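Local coordinates for probable amidase (Thermus thermophilus, PDB 2DC0), which belongs to the amidase signature family and is a probable amidase, built round a large mixed beta-sheet flanked by helices, at residues D74-V78 against L193-L197; G86-P90 against H304-F308; P133-A137 against V153-L157; R142-G146 against G177-V181. All coordinates share one frame. Residues are numbered along the deposited sequence.

In the fold
Interactions 3 and 4 form one buried unit, nearer the centre of the chain than the other two, their own centres about 7 Å apart: Asn136 and Ala137 of interaction 3 probably hydrogen-bond to Phe178 and Asn179 of interaction 4, and Val134 packs on Ala144. Gly145 and Gly146 begin the glycine- and serine-rich run characteristic of the family, which contributes to the active site in relatives. The first segments of interactions 1 and 2 lie in one long loop, after strand 69-73 and before helix 99-106; the two contacts are about 18 Å apart between centres, without touching. Their centres lie about 21 to 25 Å from those of interactions 3 and 4, which are nested in sequence inside the loops they close.

Interaction 1. Residues D74-V78 against L193-L197; sequences DLFPV and LEGAL
Phe76 lays its ring against Ala196 and Leu193: CD1 of Phe76 is 3.5 Å from CB of Ala196, and CE1 of Phe76 is 3.9 Å from CD2 of Leu193. Its CA-to-CB bond points away from 193-197, but an m rotamer (chi1 -74°) brings the ring back across. Neither segment is regular helix or strand. Residues 76-78 are extended, while 193-196 form a type II beta turn, with Glu194 at phi/psi -65/133, Gly195 at 83/-4 and Ala196 N bonded to Leu193 O at 3.2 Å; the positive phi of Gly195 suits a residue without a CB. The chains pass in opposite directions, Phe76 CA 4.7 Å from Ala196 CA and Leu75 CA 5.3 Å from Leu197 CA, joined by one nearly linear hydrogen bond from Leu197 N to Leu75 O (3.0 Å, 178°). This is loop-on-loop packing at the end of strand 69-73 in the large mixed sheet, and Phe76 and Leu193 also rest on the adjacent strand 163-166, at Thr166. Leu75, chi1 p, points toward the turn, its CD1 4.1 Å from Ala196 CB and its CB 4.1 Å from Leu197 CB. Pro77 sets CD only 2.9 Å from Gly195 O, a buried carbonyl with no polar partner in the model, and it also packs on Ala98.

Interaction 2. Residues G86-P90 against H304-F308; sequences GTKAP and HPEGF
This partly buried loop contact joins an ST turn at 87-89, in the loop between strand 69-73 and helix 99-106, to a short 3-10 segment, 305-307, in the linker between helices 298-303 and 310-321. In the ST turn, Thr87 OG1 accepts a hydrogen bond from Ala89 N (3.1 Å); the same hydroxyl is bonded to Glu119 as well. His304 is the first residue to leave the preceding helix. The 3-10 segment is held by bonds from Gly307 N to His304 O (3.1 Å) and from Phe308 N to Pro305 O (3.2 Å). Its last carbonyl faces the turn, so that Lys88 N donates to Gly307 O (3.2 Å, 145°). Ala89 and Gly307 bring their CA atoms within 3.9 Å, and a CB on Gly307 would lie 2.6 Å from Ala89 CA, a clash that explains the need for glycine here. At the outer edge Pro90 CD meets His304 CB at 3.8 Å. Phe308, with chi1 m (-67°), starts away from 86-90 but swings its ring over the turn while also packing on Ala300 and Leu301. The methyl of Ala89 makes a CH-pi contact there, its CB 3.6 Å from the Phe308 ring centroid and 13° off the ring normal.

Interaction 3. Residues P133-A137 against V153-L157; sequences PVRNA and VAVAL
Ala137 and Val153 bury most of the surface here, with Leu157 one helical turn beyond Val153. Segment 133-137 is loop, extended from Pro133 to Asn136 and turning at Ala137 (phi/psi -60/-36). Segment 153-157 belongs to helix 149-157, where Leu157 N bonds to Val153 O at 2.9 Å. The backbones come nearest at Ala137 and Val153, whose CA atoms are 5.1 Å apart. From there the Ala137 methyl points into the helix surface: its CB is 4.0 Å from Val153 CG1, 3.6 Å from Ala156 CB and 3.8 Å from Leu157 CG, so one small side chain sits among residues i, i+3 and i+4. Val153, chi1 t, also reaches the loop with CG2, 3.9 Å from Val134 CG1 and 3.5 Å from Arg135 O. Leu157, chi1 m and chi2 t, closes the far side of the Ala137 site. No hydrogen bond crosses, and the contact is apolar packing of a loop on a helix. Polar groups of the loop have partners elsewhere: Arg34 bonds to the carbonyls of Asn136 and Ala137. Leading from strand 110-115 to helix 149-157, the loop folds back on that helix and meets the end of helix 173-179 through Asn179.

Interaction 4. Residues R142-G146 against G177-V181; sequences RQAGG and GFNGV
Segment 142-146 is an irregular loop, extended at Arg142 and Gln143, turning at Ala144 (phi/psi -79/-24) and reopening at Gly145 with positive phi (81/180). Segment 177-181 begins in the last turn of helix 173-179, closed by a Schellman motif in which Gly180 (phi/psi 75/33) is the first residue to leave helical angles. The nearest CA atoms, of Ala144 and Phe178, are 6.4 Å apart, so the side chains of Phe178 and Asn179 bridge the gap to the loop backbone. Phe178, chi1 -83° (m), points toward the loop. Its CD2 lies 3.5 Å from Gln143 O, which sits at the ring edge, and 3.7 Å from Gly145 CA. A CB on Gly145 would come within 2.6 Å of Phe178 CD2, and the backbone angles also call for glycine. Asn179, chi1 m, turns its amide to the loop, ND2 donating to Ala144 O at 3.0 Å (136°) and also bonding to Pro175 O. Gly145 and Gly146 begin the glycine- and serine-rich run that marks the amidase signature family and lies at the active site of relatives. Gln143 sends its amide group elsewhere, to Glu127 and His377. The contact thus sets the C-terminal end of helix 173-179 beside the loop entering helix 149-157: Ala144 and Asn179 both pack on Val153 of that helix, while the ring of Phe178 meets that of Phe381 with planes at about 75°.

Interaction 1. Residues D74-V78 against L193-L197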
loop_
_atom_site.group_PDB
_atom_site.type_symbol
_atom_site.label_atom_id
_atom_site.label_comp_id
_atom_site.label_asym_id
_atom_site.label_seq_id
_atom_site.Cartn_x
_atom_site.Cartn_y
_atom_site.Cartn_z
ATOM N N ASP A 74 -9.491 25.765 6.792
ATOM C CA ASP A 74 -8.412 26.581 7.352
ATOM C C ASP A 74 -7.058 25.961 7.696
ATOM O O ASP A 74 -6.420 26.378 8.663
ATOM C CB ASP A 74 -8.915 27.382 8.565
ATOM C CG ASP A 74 -8.083 28.635 8.817
ATOM O OD1 ASP A 74 -7.589 29.219 7.827
ATOM O OD2 ASP A 74 -7.935 29.052 9.988
ATOM N N LEU A 75 -6.613 24.982 6.914
ATOM C CA LEU A 75 -5.290 24.395 7.118
ATOM C C LEU A 75 -4.501 24.588 5.828
ATOM O O LEU A 75 -3.306 24.296 5.766
ATOM C CB LEU A 75 -5.374 22.908 7.491
ATOM C CG LEU A 75 -6.107 21.897 6.599
ATOM C CD1 LEU A 75 -5.324 21.620 5.325
ATOM C CD2 LEU A 75 -6.278 20.605 7.400
ATOM N N PHE A 76 -5.194 25.083 4.802
ATOM C CA PHE A 76 -4.612 25.371 3.491
ATOM C C PHE A 76 -4.355 26.882 3.416
ATOM O O PHE A 76 -5.285 27.684 3.528
ATOM C CB PHE A 76 -5.588 25.025 2.357
ATOM C CG PHE A 76 -5.753 23.553 2.090
ATOM C CD1 PHE A 76 -4.750 22.824 1.456
ATOM C CD2 PHE A 76 -6.942 22.906 2.424
ATOM C CE1 PHE A 76 -4.933 21.468 1.152
ATOM C CE2 PHE A 76 -7.137 21.554 2.126
ATOM C CZ PHE A 76 -6.131 20.832 1.490
ATOM N N PRO A 77 -3.095 27.294 3.242
ATOM C CA PRO A 77 -2.847 28.736 3.160
ATOM C C PRO A 77 -3.491 29.324 1.900
ATOM O O PRO A 77 -3.470 28.710 0.833
ATOM C CB PRO A 77 -1.325 28.817 3.127
ATOM C CG PRO A 77 -0.931 27.651 3.992
ATOM C CD PRO A 77 -1.838 26.562 3.473
ATOM N N VAL A 78 -4.086 30.502 2.038
ATOM C CA VAL A 78 -4.717 31.178 0.910
ATOM C C VAL A 78 -4.193 32.610 0.921
ATOM O O VAL A 78 -4.122 33.239 1.976
ATOM C CB VAL A 78 -6.267 31.188 1.050
ATOM C CG1 VAL A 78 -6.890 32.055 -0.031
ATOM C CG2 VAL A 78 -6.810 29.768 0.957
ATOM N N LEU A 193 -0.774 17.995 -1.390
ATOM C CA LEU A 193 -0.957 18.542 -0.058
ATOM C C LEU A 193 0.228 19.442 0.283
ATOM O O LEU A 193 0.461 19.777 1.447
ATOM C CB LEU A 193 -1.088 17.414 0.969
ATOM C CG LEU A 193 -2.514 16.868 1.111
ATOM C CD1 LEU A 193 -2.512 15.586 1.927
ATOM C CD2 LEU A 193 -3.394 17.928 1.773
ATOM N N GLU A 194 0.983 19.824 -0.744
ATOM C CA GLU A 194 2.143 20.698 -0.568
ATOM C C GLU A 194 1.690 22.078 -0.075
ATOM O O GLU A 194 0.734 22.652 -0.601
ATOM C CB GLU A 194 2.892 20.847 -1.902
ATOM C CG GLU A 194 4.122 21.746 -1.848
ATOM C CD GLU A 194 4.706 22.018 -3.230
ATOM O OE1 GLU A 194 4.887 21.059 -4.010
ATOM O OE2 GLU A 194 4.994 23.192 -3.537
ATOM N N GLY A 195 2.370 22.597 0.944
ATOM C CA GLY A 195 2.037 23.905 1.479
ATOM C C GLY A 195 0.901 23.911 2.484
ATOM O O GLY A 195 0.578 24.950 3.054
ATOM N N ALA A 196 0.291 22.752 2.702
ATOM C CA ALA A 196 -0.807 22.634 3.650
ATOM C C ALA A 196 -0.307 22.060 4.969
ATOM O O ALA A 196 0.661 21.295 5.001
ATOM C CB ALA A 196 -1.896 21.733 3.080
ATOM N N LEU A 197 -0.967 22.432 6.060
ATOM C CA LEU A 197 -0.585 21.926 7.369
ATOM C C LEU A 197 -0.873 20.432 7.399
ATOM O O LEU A 197 -2.006 20.008 7.203
ATOM C CB LEU A 197 -1.393 22.606 8.472
ATOM C CG LEU A 197 -1.161 22.018 9.862
ATOM C CD1 LEU A 197 0.256 22.354 10.338
ATOM C CD2 LEU A 197 -2.185 22.576 10.830
#

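Interaction 2. Residues G86-P90 against H304-F308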
loop_
_atom_site.group_PDB
_atom_site.type_symbol
_atom_site.label_atom_id
_atom_site.label_comp_id
_atom_site.label_asym_id
_atom_site.label_seq_id
_atom_site.Cartn_x
_atom_site.Cartn_y
_atom_site.Cartn_z
ATOM N N GLY A 86 -7.841 26.147 13.316
ATOM C CA GLY A 86 -8.737 25.943 14.437
ATOM C C GLY A 86 -8.063 25.811 15.789
ATOM O O GLY A 86 -8.632 25.228 16.716
ATOM N N THR A 87 -6.859 26.359 15.921
ATOM C CA THR A 87 -6.127 26.264 17.180
ATOM C C THR A 87 -5.579 27.610 17.638
ATOM O O THR A 87 -5.584 28.579 16.886
ATOM C CB THR A 87 -4.940 25.280 17.045
ATOM O OG1 THR A 87 -4.319 25.093 18.321
ATOM C CG2 THR A 87 -3.905 25.828 16.064
ATOM N N LYS A 88 -5.112 27.663 18.882
ATOM C CA LYS A 88 -4.522 28.878 19.433
ATOM C C LYS A 88 -3.013 28.690 19.558
ATOM O O LYS A 88 -2.281 29.631 19.853
ATOM C CB LYS A 88 -5.121 29.194 20.807
ATOM C CG LYS A 88 -6.354 30.086 20.752
ATOM C CD LYS A 88 -5.975 31.506 20.338
ATOM C CE LYS A 88 -7.200 32.357 19.999
ATOM N NZ LYS A 88 -7.824 31.961 18.697
ATOM N N ALA A 89 -2.553 27.466 19.325
ATOM C CA ALA A 89 -1.133 27.161 19.416
ATOM C C ALA A 89 -0.383 27.607 18.169
ATOM O O ALA A 89 -0.970 27.774 17.099
ATOM C CB ALA A 89 -0.939 25.663 19.623
ATOM N N PRO A 90 0.931 27.818 18.293
ATOM C CA PRO A 90 1.705 28.237 17.124
ATOM C C PRO A 90 1.767 27.084 16.120
ATOM O O PRO A 90 1.735 25.912 16.506
ATOM C CB PRO A 90 3.074 28.573 17.718
ATOM C CG PRO A 90 3.167 27.637 18.890
ATOM C CD PRO A 90 1.782 27.749 19.493
ATOM N N HIS A 304 4.015 25.782 23.952
ATOM C CA HIS A 304 2.698 26.342 24.244
ATOM C C HIS A 304 1.614 25.275 24.228
ATOM O O HIS A 304 0.749 25.266 23.350
ATOM C CB HIS A 304 2.348 27.431 23.224
ATOM C CG HIS A 304 3.305 28.581 23.219
ATOM N ND1 HIS A 304 4.538 28.523 22.606
ATOM C CD2 HIS A 304 3.227 29.804 23.791
ATOM C CE1 HIS A 304 5.180 29.661 22.803
ATOM N NE2 HIS A 304 4.406 30.456 23.521
ATOM N N PRO A 305 1.642 24.357 25.206
ATOM C CA PRO A 305 0.638 23.293 25.268
ATOM C C PRO A 305 -0.767 23.820 25.538
ATOM O O PRO A 305 -1.759 23.189 25.161
ATOM C CB PRO A 305 1.151 22.405 26.397
ATOM C CG PRO A 305 1.808 23.392 27.311
ATOM C CD PRO A 305 2.576 24.261 26.340
ATOM N N GLU A 306 -0.848 24.982 26.181
ATOM C CA GLU A 306 -2.139 25.579 26.503
ATOM C C GLU A 306 -2.849 26.112 25.261
ATOM O O GLU A 306 -4.014 26.508 25.324
ATOM C CB GLU A 306 -1.968 26.708 27.525
ATOM C CG GLU A 306 -1.200 27.937 27.034
ATOM C CD GLU A 306 0.280 27.671 26.813
ATOM O OE1 GLU A 306 0.892 26.950 27.631
ATOM O OE2 GLU A 306 0.838 28.203 25.830
ATOM N N GLY A 307 -2.141 26.124 24.136
ATOM C CA GLY A 307 -2.730 26.600 22.901
ATOM C C GLY A 307 -3.619 25.539 22.281
ATOM O O GLY A 307 -4.395 25.830 21.372
ATOM N N PHE A 308 -3.496 24.307 22.772
ATOM C CA PHE A 308 -4.289 23.182 22.283
ATOM C C PHE A 308 -5.408 22.889 23.278
ATOM O O PHE A 308 -5.229 23.056 24.483
ATOM C CB PHE A 308 -3.422 21.921 22.147
ATOM C CG PHE A 308 -2.362 22.008 21.083
ATOM C CD1 PHE A 308 -2.706 22.030 19.735
ATOM C CD2 PHE A 308 -1.013 22.050 21.431
ATOM C CE1 PHE A 308 -1.722 22.092 18.749
ATOM C CE2 PHE A 308 -0.022 22.114 20.455
ATOM C CZ PHE A 308 -0.376 22.135 19.109
#

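Interaction 3. Residues P133-A137 against V153-L157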
loop_
_atom_site.group_PDB
_atom_site.type_symbol
_atom_site.label_atom_id
_atom_site.label_comp_id
_atom_site.label_asym_id
_atom_site.label_seq_id
_atom_site.Cartn_x
_atom_site.Cartn_y
_atom_site.Cartn_z
ATOM N N PRO A 133 -18.262 25.657 18.514
ATOM C CA PRO A 133 -18.590 24.522 17.651
ATOM C C PRO A 133 -19.185 24.876 16.296
ATOM O O PRO A 133 -19.867 25.891 16.144
ATOM C CB PRO A 133 -19.562 23.717 18.507
ATOM C CG PRO A 133 -20.299 24.800 19.260
ATOM C CD PRO A 133 -19.180 25.735 19.666
ATOM N N VAL A 134 -18.889 24.046 15.304
ATOM C CA VAL A 134 -19.465 24.233 13.983
ATOM C C VAL A 134 -20.735 23.413 14.128
ATOM O O VAL A 134 -20.681 22.253 14.547
ATOM C CB VAL A 134 -18.587 23.633 12.865
ATOM C CG1 VAL A 134 -19.317 23.741 11.519
ATOM C CG2 VAL A 134 -17.262 24.377 12.790
ATOM N N ARG A 135 -21.870 24.020 13.804
ATOM C CA ARG A 135 -23.161 23.364 13.946
ATOM C C ARG A 135 -23.683 22.790 12.642
ATOM O O ARG A 135 -23.548 23.395 11.577
ATOM C CB ARG A 135 -24.178 24.355 14.537
ATOM C CG ARG A 135 -23.757 24.876 15.908
ATOM C CD ARG A 135 -24.640 26.009 16.445
ATOM N NE ARG A 135 -24.208 26.374 17.795
ATOM C CZ ARG A 135 -24.517 25.682 18.892
ATOM N NH1 ARG A 135 -25.276 24.602 18.805
ATOM N NH2 ARG A 135 -24.034 26.042 20.075
ATOM N N ASN A 136 -24.277 21.607 12.750
ATOM C CA ASN A 136 -24.834 20.896 11.614
ATOM C C ASN A 136 -25.760 21.777 10.788
ATOM O O ASN A 136 -26.577 22.521 11.333
ATOM C CB ASN A 136 -25.584 19.657 12.108
ATOM C CG ASN A 136 -25.994 18.745 10.981
ATOM O OD1 ASN A 136 -26.891 19.067 10.198
ATOM N ND2 ASN A 136 -25.340 17.596 10.889
ATOM N N ALA A 137 -25.637 21.675 9.468
ATOM C CA ALA A 137 -26.445 22.467 8.547
ATOM C C ALA A 137 -27.949 22.232 8.692
ATOM O O ALA A 137 -28.737 23.159 8.549
ATOM C CB ALA A 137 -26.010 22.171 7.110
ATOM N N VAL A 153 -20.700 22.138 5.988
ATOM C CA VAL A 153 -21.853 22.956 6.334
ATOM C C VAL A 153 -22.009 24.115 5.350
ATOM O O VAL A 153 -23.128 24.453 4.944
ATOM C CB VAL A 153 -21.721 23.515 7.771
ATOM C CG1 VAL A 153 -22.859 24.488 8.070
ATOM C CG2 VAL A 153 -21.737 22.365 8.771
ATOM N N ALA A 154 -20.890 24.723 4.963
ATOM C CA ALA A 154 -20.927 25.835 4.015
ATOM C C ALA A 154 -21.534 25.363 2.693
ATOM O O ALA A 154 -22.435 26.004 2.143
ATOM C CB ALA A 154 -19.513 26.375 3.786
ATOM N N VAL A 155 -21.046 24.230 2.195
ATOM C CA VAL A 155 -21.541 23.662 0.941
ATOM C C VAL A 155 -23.021 23.286 1.051
ATOM O O VAL A 155 -23.805 23.522 0.128
ATOM C CB VAL A 155 -20.717 22.406 0.536
ATOM C CG1 VAL A 155 -21.333 21.730 -0.688
ATOM C CG2 VAL A 155 -19.282 22.818 0.234
ATOM N N ALA A 156 -23.404 22.712 2.185
ATOM C CA ALA A 156 -24.793 22.316 2.393
ATOM C C ALA A 156 -25.739 23.518 2.411
ATOM O O ALA A 156 -26.862 23.436 1.920
ATOM C CB ALA A 156 -24.922 21.545 3.696
ATOM N N LEU A 157 -25.271 24.631 2.967
ATOM C CA LEU A 157 -26.080 25.836 3.090
ATOM C C LEU A 157 -25.956 26.823 1.926
ATOM O O LEU A 157 -26.619 27.857 1.915
ATOM C CB LEU A 157 -25.741 26.543 4.414
ATOM C CG LEU A 157 -26.070 25.734 5.680
ATOM C CD1 LEU A 157 -25.654 26.492 6.929
ATOM C CD2 LEU A 157 -27.560 25.453 5.700
#

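Interaction 4. Residues R142-G146 against G177-V181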
loop_
_atom_site.group_PDB
_atom_site.type_symbol
_atom_site.label_atom_id
_atom_site.label_comp_id
_atom_site.label_asym_id
_atom_site.label_seq_id
_atom_site.Cartn_x
_atom_site.Cartn_y
_atom_site.Cartn_z
ATOM N N ARG A 142 -27.149 19.565 16.559
ATOM C CA ARG A 142 -26.376 18.359 16.246
ATOM C C ARG A 142 -24.974 18.712 15.747
ATOM O O ARG A 142 -24.734 19.814 15.245
ATOM C CB ARG A 142 -27.080 17.525 15.165
ATOM C CG ARG A 142 -28.517 17.080 15.479
ATOM C CD ARG A 142 -28.591 16.151 16.683
ATOM N NE ARG A 142 -29.929 15.597 16.901
ATOM C CZ ARG A 142 -30.383 14.464 16.361
ATOM N NH1 ARG A 142 -29.614 13.747 15.555
ATOM N NH2 ARG A 142 -31.605 14.028 16.648
ATOM N N GLN A 143 -24.056 17.762 15.881
ATOM C CA GLN A 143 -22.677 17.954 15.448
ATOM C C GLN A 143 -22.566 18.096 13.932
ATOM O O GLN A 143 -23.229 17.382 13.177
ATOM C CB GLN A 143 -21.798 16.767 15.881
ATOM C CG GLN A 143 -21.771 16.477 17.390
ATOM C CD GLN A 143 -20.883 15.284 17.743
ATOM O OE1 GLN A 143 -20.848 14.291 17.019
ATOM N NE2 GLN A 143 -20.186 15.369 18.871
ATOM N N ALA A 144 -21.737 19.045 13.494
ATOM C CA ALA A 144 -21.485 19.232 12.073
ATOM C C ALA A 144 -20.485 18.123 11.775
ATOM O O ALA A 144 -20.265 17.742 10.625
ATOM C CB ALA A 144 -20.842 20.589 11.819
ATOM N N GLY A 145 -19.932 17.781 12.612
ATOM C CA GLY A 145 -18.960 16.712 12.492
ATOM C C GLY A 145 -17.625 17.177 11.961
ATOM O O GLY A 145 -17.269 18.355 12.083
ATOM N N GLY A 146 -16.555 16.253 11.792
ATOM C CA GLY A 146 -15.288 16.742 11.287
ATOM C C GLY A 146 -14.276 15.994 10.450
ATOM O O GLY A 146 -14.441 14.820 10.133
ATOM N N GLY A 177 -21.326 13.152 5.147
ATOM C CA GLY A 177 -22.451 12.317 5.534
ATOM C C GLY A 177 -23.379 13.033 6.500
ATOM O O GLY A 177 -24.587 13.091 6.284
ATOM N N PHE A 178 -22.797 13.580 7.565
ATOM C CA PHE A 178 -23.519 14.304 8.603
ATOM C C PHE A 178 -24.387 15.448 8.092
ATOM O O PHE A 178 -25.493 15.682 8.598
ATOM C CB PHE A 178 -22.526 14.890 9.613
ATOM C CG PHE A 178 -22.080 13.927 10.684
ATOM C CD1 PHE A 178 -21.944 12.568 10.426
ATOM C CD2 PHE A 178 -21.755 14.404 11.952
ATOM C CE1 PHE A 178 -21.493 11.693 11.415
ATOM C CE2 PHE A 178 -21.301 13.543 12.949
ATOM C CZ PHE A 178 -21.170 12.182 12.677
ATOM N N ASN A 179 -23.875 16.173 7.103
ATOM C CA ASN A 179 -24.569 17.337 6.564
ATOM C C ASN A 179 -25.296 17.134 5.234
ATOM O O ASN A 179 -25.906 18.068 4.711
ATOM C CB ASN A 179 -23.570 18.498 6.466
ATOM C CG ASN A 179 -23.045 18.927 7.836
ATOM O OD1 ASN A 179 -23.761 19.555 8.618
ATOM N ND2 ASN A 179 -21.803 18.569 8.136
ATOM N N GLY A 180 -25.243 15.921 4.692
ATOM C CA GLY A 180 -25.952 15.648 3.451
ATOM C C GLY A 180 -25.352 16.187 2.160
ATOM O O GLY A 180 -26.083 16.561 1.234
ATOM N N VAL A 181 -24.029 16.245 2.078
ATOM C CA VAL A 181 -23.401 16.707 0.851
ATOM C C VAL A 181 -22.487 15.606 0.316
ATOM O O VAL A 181 -22.402 14.517 0.892
ATOM C CB VAL A 181 -22.608 18.024 1.060
ATOM C CG1 VAL A 181 -23.569 19.155 1.426
ATOM C CG2 VAL A 181 -21.558 17.857 2.148
#